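Local coordinates for protein putative phosphoenolpyruvate-dependent sugar phosphotransferase system (PTS) permease (Klebsiella pneumoniae subsp. pneumoniae, PDB 3MTQ) that is probably an EIIA component of the mannose type that passes phosphoryl groups along the phosphoenolpyruvate-dependent sugar phosphotransferase system, at residues S39-I43 with L44-P48; S90-N93 with E94-F98; L99-P102 with H103-L106. All coordinates share one frame; numbering follows the deposited sequence.

Interaction 1 of 3, residues S39-I43 with L44-P48; sequences SVELI and LGKQP
Glu41 meets the backbone of Lys46 and Gln47 because its side chain leaves the helix beside its own backbone N (chi1 -69°) and then runs extended through chi2. This carries the carboxylate out from the flank of the last turn, where the loop folds back to meet it. There Glu41 OE2 accepts a hydrogen bond from Gln47 N at 2.8 Å. The bond is nearly straight, 162° at the hydrogen. It uses the anti side of the carboxylate and comes in about 30° out of its plane. The same oxygen, Glu41 OE2, lies 3.5 Å from Lys46 CA, and the aliphatic start of Lys46 packs beside it. The ammonium end does not reach the acid: Lys46 NZ is 6.6 Å from Glu41 OE1.

Gln47 is folded back at chi2. The Gln47 and Val40 side chains cross at about a right angle, with Gln47 CG 3.8 Å from Val40 CG1. The fold also brings Gln47 NE2 within 3.0 Å of Gly45 O, a hydrogen bond that approaches from above the carbonyl plane. Backbone bonds close the helix. Leu44 N bonds Val40 O at 2.7 Å, whereas the bond from Gly45 N to Glu41 O is weak. Gly45 then leaves helical geometry with a positive phi. Its carbonyl oxygen also receives a CA-H...O contact from Glu41 CA.

Val40 and Leu44 continue into the packing against helix 112-120, through Leu119 in both cases. On another side of the helix, Ser39 OG bonds His29 O of the second subunit.

The contact joins the end of helix 32-44 to the loop before strand 50-55. Besides the helical backbone bonds, the link is one of side chain to backbone. The carboxylate satisfies an amide just beyond the helix, and that amide would probably favour the charged form of Glu41. Lys46 contributes aliphatic packing here, with at most a distant electrostatic effect.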
loop_
_atom_site.group_PDB
_atom_site.type_symbol
_atom_site.label_atom_id
_atom_site.label_comp_id
_atom_site.label_asym_id
_atom_site.label_seq_id
_atom_site.Cartn_x
_atom_site.Cartn_y
_atom_site.Cartn_z
ATOM N N SER A 39 -6.450 -2.705 -7.810
ATOM C CA SER A 39 -6.728 -1.282 -7.674
ATOM C C SER A 39 -6.271 -0.481 -8.890
ATOM O O SER A 39 -7.028 0.348 -9.424
ATOM C CB SER A 39 -6.064 -0.740 -6.419
ATOM O OG SER A 39 -6.662 -1.276 -5.257
ATOM N N VAL A 40 -5.032 -0.728 -9.277
ATOM C CA VAL A 40 -4.348 -0.029 -10.354
ATOM C C VAL A 40 -5.120 -0.239 -11.639
ATOM O O VAL A 40 -5.307 0.661 -12.430
ATOM C CB VAL A 40 -2.903 -0.550 -10.500
ATOM C CG1 VAL A 40 -2.228 -0.044 -11.822
ATOM C CG2 VAL A 40 -2.052 -0.262 -9.223
ATOM N N GLU A 41 -5.566 -1.472 -11.850
ATOM C CA GLU A 41 -6.235 -1.820 -13.093
ATOM C C GLU A 41 -7.657 -1.311 -13.185
ATOM O O GLU A 41 -8.137 -1.023 -14.265
ATOM C CB GLU A 41 -6.188 -3.309 -13.293
ATOM C CG GLU A 41 -4.779 -3.811 -13.575
ATOM C CD GLU A 41 -4.775 -5.281 -13.981
ATOM O OE1 GLU A 41 -5.695 -6.004 -13.538
ATOM O OE2 GLU A 41 -3.857 -5.687 -14.749
ATOM N N LEU A 42 -8.322 -1.187 -12.053
ATOM C CA LEU A 42 -9.618 -0.522 -11.986
ATOM C C LEU A 42 -9.472 0.949 -12.312
ATOM O O LEU A 42 -10.406 1.584 -12.814
ATOM C CB LEU A 42 -10.237 -0.679 -10.589
ATOM C CG LEU A 42 -10.650 -2.113 -10.252
ATOM C CD1 LEU A 42 -11.000 -2.255 -8.768
ATOM C CD2 LEU A 42 -11.809 -2.483 -11.130
ATOM N N ILE A 43 -8.310 1.502 -12.026
ATOM C CA ILE A 43 -8.127 2.925 -12.307
ATOM C C ILE A 43 -7.549 3.193 -13.694
ATOM O O ILE A 43 -8.067 4.054 -14.388
ATOM C CB ILE A 43 -7.278 3.666 -11.225
ATOM C CG1 ILE A 43 -8.009 3.691 -9.868
ATOM C CG2 ILE A 43 -7.012 5.085 -11.719
ATOM C CD1 ILE A 43 -7.095 3.873 -8.619
ATOM N N LEU A 44 -6.481 2.489 -14.084
ATOM C CA LEU A 44 -5.727 2.772 -15.323
ATOM C C LEU A 44 -5.841 1.694 -16.394
ATOM O O LEU A 44 -5.132 1.744 -17.384
ATOM C CB LEU A 44 -4.239 3.023 -15.034
ATOM C CG LEU A 44 -3.870 4.232 -14.182
ATOM C CD1 LEU A 44 -2.345 4.255 -13.955
ATOM C CD2 LEU A 44 -4.342 5.501 -14.816
ATOM N N GLY A 45 -6.739 0.729 -16.188
ATOM C CA GLY A 45 -6.874 -0.432 -17.082
ATOM C C GLY A 45 -5.815 -1.542 -16.870
ATOM O O GLY A 45 -4.831 -1.361 -16.158
ATOM N N LYS A 46 -6.005 -2.678 -17.545
ATOM C CA LYS A 46 -5.113 -3.837 -17.408
ATOM C C LYS A 46 -3.630 -3.511 -17.620
ATOM O O LYS A 46 -3.273 -2.715 -18.469
ATOM C CB LYS A 46 -5.561 -5.004 -18.324
ATOM C CG LYS A 46 -6.511 -6.004 -17.621
ATOM C CD LYS A 46 -7.633 -6.534 -18.528
ATOM C CE LYS A 46 -8.680 -7.401 -17.743
ATOM N NZ LYS A 46 -10.120 -7.240 -18.250
ATOM N N GLN A 47 -2.790 -4.144 -16.812
ATOM C CA GLN A 47 -1.378 -3.851 -16.793
ATOM C C GLN A 47 -0.538 -5.074 -17.150
ATOM O O GLN A 47 -0.021 -5.765 -16.288
ATOM C CB GLN A 47 -0.981 -3.274 -15.430
ATOM C CG GLN A 47 -1.674 -1.937 -15.087
ATOM C CD GLN A 47 -1.255 -0.797 -16.009
ATOM O OE1 GLN A 47 -0.100 -0.729 -16.443
ATOM N NE2 GLN A 47 -2.211 0.104 -16.338
ATOM N N PRO A 48 -0.335 -5.284 -18.452
ATOM C CA PRO A 48 0.388 -6.445 -18.935
ATOM C C PRO A 48 1.845 -6.529 -18.450
ATOM O O PRO A 48 2.371 -7.627 -18.340
ATOM C CB PRO A 48 0.327 -6.294 -20.462
ATOM C CG PRO A 48 0.039 -4.916 -20.733
ATOM C CD PRO A 48 -0.688 -4.354 -19.542
#

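Interaction 2 of 3, residues S90-N93 with E94-F98; sequences SVNN and EFVRF
Glu94 folds back on Ser90, and Asn93 and Phe95 are the other main contributors to this helical contact. Glu94 bends at chi2 (-67°), which turns its carboxylate back along the helix. Glu94 CG passes 3.3 Å from Ser90 O. A water bridges the same two residues, donating to Glu94 OE2 at 2.7 Å and to Ser90 O at 3.2 Å. Ser90 O also accepts the amide of Glu94, so that carbonyl is gripped twice. The other carboxylate oxygen, Glu94 OE1, bonds Thr64 OG1 on helix 63-72.

Asn93 contributes chiefly its backbone. Asn93 O takes Val96 N at 3.3 Å, from well above the carbonyl plane. Asn92 O accepts Phe95 N at 2.9 Å and a weak bond from Val96 N. These overlapping bonds mark a helix tightening towards the 3-10 turn at 97-98.

Phe95 lies alongside Val91 and points the same way. Its ring edge meets the backbone, with Phe95 CD2 3.2 Å from Val91 O, while Phe95 CE2 packs on Val91 CG1 at 4.0 Å. Both side chains also touch Ala27 of strand 22-29. Asn92 OD1 bonds Thr84 OG1, and Asn92 and Val96 pack on the second subunit. This is the helix of a beta-alpha-beta unit, connecting strand 79-84 to strand 104-108, neighbours in the parallel sheet.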
loop_
_atom_site.group_PDB
_atom_site.type_symbol
_atom_site.label_atom_id
_atom_site.label_comp_id
_atom_site.label_asym_id
_atom_site.label_seq_id
_atom_site.Cartn_x
_atom_site.Cartn_y
_atom_site.Cartn_z
ATOM N N SER A 90 11.202 -9.867 4.873
ATOM C CA SER A 90 11.859 -10.944 4.141
ATOM C C SER A 90 11.729 -10.859 2.629
ATOM O O SER A 90 12.639 -11.283 1.917
ATOM C CB SER A 90 11.399 -12.325 4.603
ATOM O OG SER A 90 11.962 -12.661 5.862
ATOM N N VAL A 91 10.613 -10.356 2.133
ATOM C CA VAL A 91 10.468 -10.188 0.700
ATOM C C VAL A 91 11.435 -9.139 0.169
ATOM O O VAL A 91 12.175 -9.409 -0.773
ATOM C CB VAL A 91 9.042 -9.865 0.324
ATOM C CG1 VAL A 91 8.939 -9.625 -1.174
ATOM C CG2 VAL A 91 8.088 -10.998 0.782
ATOM N N ASN A 92 11.516 -7.966 0.815
ATOM C CA ASN A 92 12.482 -6.994 0.331
ATOM C C ASN A 92 13.881 -7.586 0.386
ATOM O O ASN A 92 14.675 -7.435 -0.544
ATOM C CB ASN A 92 12.466 -5.697 1.130
ATOM C CG ASN A 92 13.214 -4.568 0.420
ATOM O OD1 ASN A 92 12.752 -4.054 -0.594
ATOM N ND2 ASN A 92 14.376 -4.163 0.963
ATOM N N ASN A 93 14.187 -8.241 1.489
ATOM C CA ASN A 93 15.515 -8.828 1.716
ATOM C C ASN A 93 15.954 -9.712 0.545
ATOM O O ASN A 93 17.067 -9.650 0.075
ATOM C CB ASN A 93 15.583 -9.639 3.041
ATOM C CG ASN A 93 15.419 -8.775 4.319
ATOM O OD1 ASN A 93 15.598 -7.560 4.306
ATOM N ND2 ASN A 93 15.078 -9.427 5.430
ATOM N N GLU A 94 15.061 -10.573 0.065
ATOM C CA GLU A 94 15.427 -11.443 -1.003
ATOM C C GLU A 94 15.799 -10.718 -2.308
ATOM O O GLU A 94 16.512 -11.283 -3.132
ATOM C CB GLU A 94 14.272 -12.441 -1.246
ATOM C CG GLU A 94 14.117 -13.416 -0.160
ATOM C CD GLU A 94 15.312 -14.360 -0.072
ATOM O OE1 GLU A 94 15.839 -14.798 -1.130
ATOM O OE2 GLU A 94 15.731 -14.636 1.057
ATOM N N PHE A 95 15.368 -9.461 -2.482
ATOM C CA PHE A 95 15.616 -8.722 -3.717
ATOM C C PHE A 95 16.867 -7.847 -3.655
ATOM O O PHE A 95 17.428 -7.497 -4.698
ATOM C CB PHE A 95 14.417 -7.839 -4.075
ATOM C CG PHE A 95 13.291 -8.583 -4.716
ATOM C CD1 PHE A 95 13.334 -8.869 -6.061
ATOM C CD2 PHE A 95 12.199 -9.005 -3.971
ATOM C CE1 PHE A 95 12.293 -9.577 -6.660
ATOM C CE2 PHE A 95 11.167 -9.704 -4.550
ATOM C CZ PHE A 95 11.200 -9.987 -5.895
ATOM N N VAL A 96 17.333 -7.558 -2.443
ATOM C CA VAL A 96 18.530 -6.739 -2.251
ATOM C C VAL A 96 19.760 -7.269 -3.028
ATOM O O VAL A 96 20.595 -6.498 -3.504
ATOM C CB VAL A 96 18.773 -6.558 -0.732
ATOM C CG1 VAL A 96 20.157 -6.004 -0.395
ATOM C CG2 VAL A 96 17.658 -5.688 -0.168
ATOM N N ARG A 97 19.809 -8.582 -3.244
ATOM C CA ARG A 97 20.957 -9.199 -3.919
ATOM C C ARG A 97 21.055 -8.777 -5.378
ATOM O O ARG A 97 22.133 -8.826 -5.968
ATOM C CB ARG A 97 20.889 -10.731 -3.837
ATOM C CG ARG A 97 19.576 -11.307 -4.212
ATOM C CD ARG A 97 19.663 -12.673 -4.854
ATOM N NE ARG A 97 20.817 -13.454 -4.418
ATOM C CZ ARG A 97 20.818 -14.394 -3.472
ATOM N NH1 ARG A 97 21.960 -15.032 -3.184
ATOM N NH2 ARG A 97 19.710 -14.705 -2.812
ATOM N N PHE A 98 19.923 -8.402 -5.974
ATOM C CA PHE A 98 19.868 -8.029 -7.395
ATOM C C PHE A 98 20.288 -6.612 -7.720
ATOM O O PHE A 98 20.313 -6.224 -8.895
ATOM C CB PHE A 98 18.482 -8.293 -7.971
ATOM C CG PHE A 98 18.089 -9.712 -7.885
ATOM C CD1 PHE A 98 18.508 -10.613 -8.840
ATOM C CD2 PHE A 98 17.332 -10.173 -6.814
ATOM C CE1 PHE A 98 18.141 -11.962 -8.748
ATOM C CE2 PHE A 98 16.970 -11.514 -6.715
ATOM C CZ PHE A 98 17.391 -12.404 -7.696
HETATM O O HOH W 1 14.680 -13.397 3.240
#

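Interaction 3 of 3, residues L99-P102 with H103-L106; sequences LSRP and HFHL
Leu99 and Phe104 form the tightly packed part of this contact. Leu99 CD2 meets Phe104 CE2 at 4.0 Å, the two side chains crossing at a slant. Leu99 CD2 also reaches Leu106 CB at 4.1 Å, and these side chains cross at about a right angle. Phe104 CG lies opposite its backbone N across chi1 (-179°), which brings the ring up to the Leu99 backbone. Phe104 CD2 is 4.0 Å from Leu99 N. At the root of the ring, Phe104 CB packs on Arg101 CB at 3.7 Å. Phe104 and Leu106 continue inward to Val82 of strand 79-84.

The looser side is the type II beta turn from Arg101 to Phe104. Pro102 is exposed, and Pro102 CB lies 4.1 Å above the His103 ring plane, offset towards the rim. His103 takes a positive phi (63°) at the third position of the turn. Polar ends find partners elsewhere: His103 ND1 bonds Ala76 O and, in the conformer described, Arg101 NH2 bonds Phe74 O.

No hydrogen bond joins 99-102 to 103-106. Apolar packing therefore carries the contact between the two segments. His103, and Arg101 in this conformer, instead tie the turn to backbone carbonyls of the loop after helix 63-72.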
loop_
_atom_site.group_PDB
_atom_site.type_symbol
_atom_site.label_atom_id
_atom_site.label_comp_id
_atom_site.label_asym_id
_atom_site.label_seq_id
_atom_site.Cartn_x
_atom_site.Cartn_y
_atom_site.Cartn_z
ATOM N N LEU A 99 20.705 -5.851 -6.728
ATOM C CA LEU A 99 21.268 -4.548 -7.050
ATOM C C LEU A 99 22.571 -4.648 -7.910
ATOM O O LEU A 99 23.111 -3.625 -8.343
ATOM C CB LEU A 99 21.500 -3.741 -5.763
ATOM C CG LEU A 99 20.292 -3.501 -4.839
ATOM C CD1 LEU A 99 20.723 -2.983 -3.476
ATOM C CD2 LEU A 99 19.251 -2.568 -5.494
ATOM N N SER A 100 23.118 -5.855 -8.109
ATOM C CA SER A 100 24.225 -6.043 -9.077
ATOM C C SER A 100 23.737 -6.220 -10.540
ATOM O O SER A 100 24.555 -6.215 -11.470
ATOM C CB SER A 100 25.119 -7.230 -8.686
ATOM O OG SER A 100 24.352 -8.404 -8.471
ATOM N N ARG A 101 22.428 -6.389 -10.751
ATOM C CA ARG A 101 21.869 -6.450 -12.110
ATOM C C ARG A 101 21.909 -5.066 -12.729
ATOM O O ARG A 101 21.634 -4.079 -12.058
ATOM C CB ARG A 101 20.411 -6.954 -12.130
ATOM C CG ARG A 101 20.212 -8.474 -12.175
ATOM C CD ARG A 101 18.739 -8.887 -12.141
ATOM N NE ARG A 101 18.013 -8.567 -13.369
ATOM C CZ ARG A 101 17.783 -9.410 -14.373
ATOM N NH1 ARG A 101 18.217 -10.666 -14.314
ATOM N NH2 ARG A 101 17.096 -8.984 -15.442
ATOM N N PRO A 102 22.240 -4.974 -14.023
ATOM C CA PRO A 102 22.047 -3.669 -14.626
ATOM C C PRO A 102 20.548 -3.364 -14.794
ATOM O O PRO A 102 19.713 -4.273 -14.950
ATOM C CB PRO A 102 22.718 -3.801 -15.991
ATOM C CG PRO A 102 22.549 -5.178 -16.350
ATOM C CD PRO A 102 22.713 -5.953 -15.020
ATOM N N HIS A 103 20.223 -2.084 -14.754
ATOM C CA HIS A 103 18.862 -1.601 -15.007
ATOM C C HIS A 103 17.854 -2.130 -13.974
ATOM O O HIS A 103 16.664 -2.183 -14.231
ATOM C CB HIS A 103 18.377 -1.954 -16.418
ATOM C CG HIS A 103 19.339 -1.629 -17.533
ATOM N ND1 HIS A 103 19.684 -2.546 -18.504
ATOM C CD2 HIS A 103 19.965 -0.474 -17.871
ATOM C CE1 HIS A 103 20.499 -1.984 -19.376
ATOM N NE2 HIS A 103 20.696 -0.725 -19.010
ATOM N N PHE A 104 18.344 -2.499 -12.803
ATOM C CA PHE A 104 17.512 -3.005 -11.716
ATOM C C PHE A 104 17.284 -1.928 -10.673
ATOM O O PHE A 104 18.223 -1.231 -10.240
ATOM C CB PHE A 104 18.166 -4.233 -11.095
ATOM C CG PHE A 104 17.373 -4.854 -9.989
ATOM C CD1 PHE A 104 16.453 -5.839 -10.254
ATOM C CD2 PHE A 104 17.561 -4.442 -8.684
ATOM C CE1 PHE A 104 15.714 -6.400 -9.237
ATOM C CE2 PHE A 104 16.841 -4.988 -7.662
ATOM C CZ PHE A 104 15.916 -5.983 -7.933
ATOM N N HIS A 105 16.028 -1.791 -10.274
ATOM C CA HIS A 105 15.596 -0.773 -9.322
ATOM C C HIS A 105 14.693 -1.391 -8.280
ATOM O O HIS A 105 13.756 -2.144 -8.637
ATOM C CB HIS A 105 14.880 0.331 -10.067
ATOM C CG HIS A 105 15.738 0.996 -11.088
ATOM N ND1 HIS A 105 16.564 2.067 -10.778
ATOM C CD2 HIS A 105 15.973 0.690 -12.382
ATOM C CE1 HIS A 105 17.218 2.419 -11.867
ATOM N NE2 HIS A 105 16.881 1.597 -12.850
ATOM N N LEU A 106 15.008 -1.137 -7.010
ATOM C CA LEU A 106 14.302 -1.719 -5.863
ATOM C C LEU A 106 13.712 -0.605 -5.031
ATOM O O LEU A 106 14.450 0.242 -4.510
ATOM C CB LEU A 106 15.218 -2.629 -4.996
ATOM C CG LEU A 106 14.549 -3.358 -3.800
ATOM C CD1 LEU A 106 13.368 -4.294 -4.320
ATOM C CD2 LEU A 106 15.575 -4.183 -2.954
#

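The three contacts follow one another along the chain without nesting or crossing. Each lies within one continuous stretch, so none closes a long loop. Interaction 1 comes first, at the exit of helix 32-44 towards strand 50-55, an outermost strand of the sheet within this chain. Interaction 2 covers helix 90-96 and the 3-10 turn after it. Interaction 3 follows directly, turning the chain into strand 104-108, the outermost strand on the other side within this chain. Interactions 2 and 3 touch: Phe95, Val96 and Asn92 pack on Leu106, and Phe98 O meets the Phe104 ring. Interaction 1 stands apart, its centre about 26 Å from that of interaction 2. All three reach the second subunit.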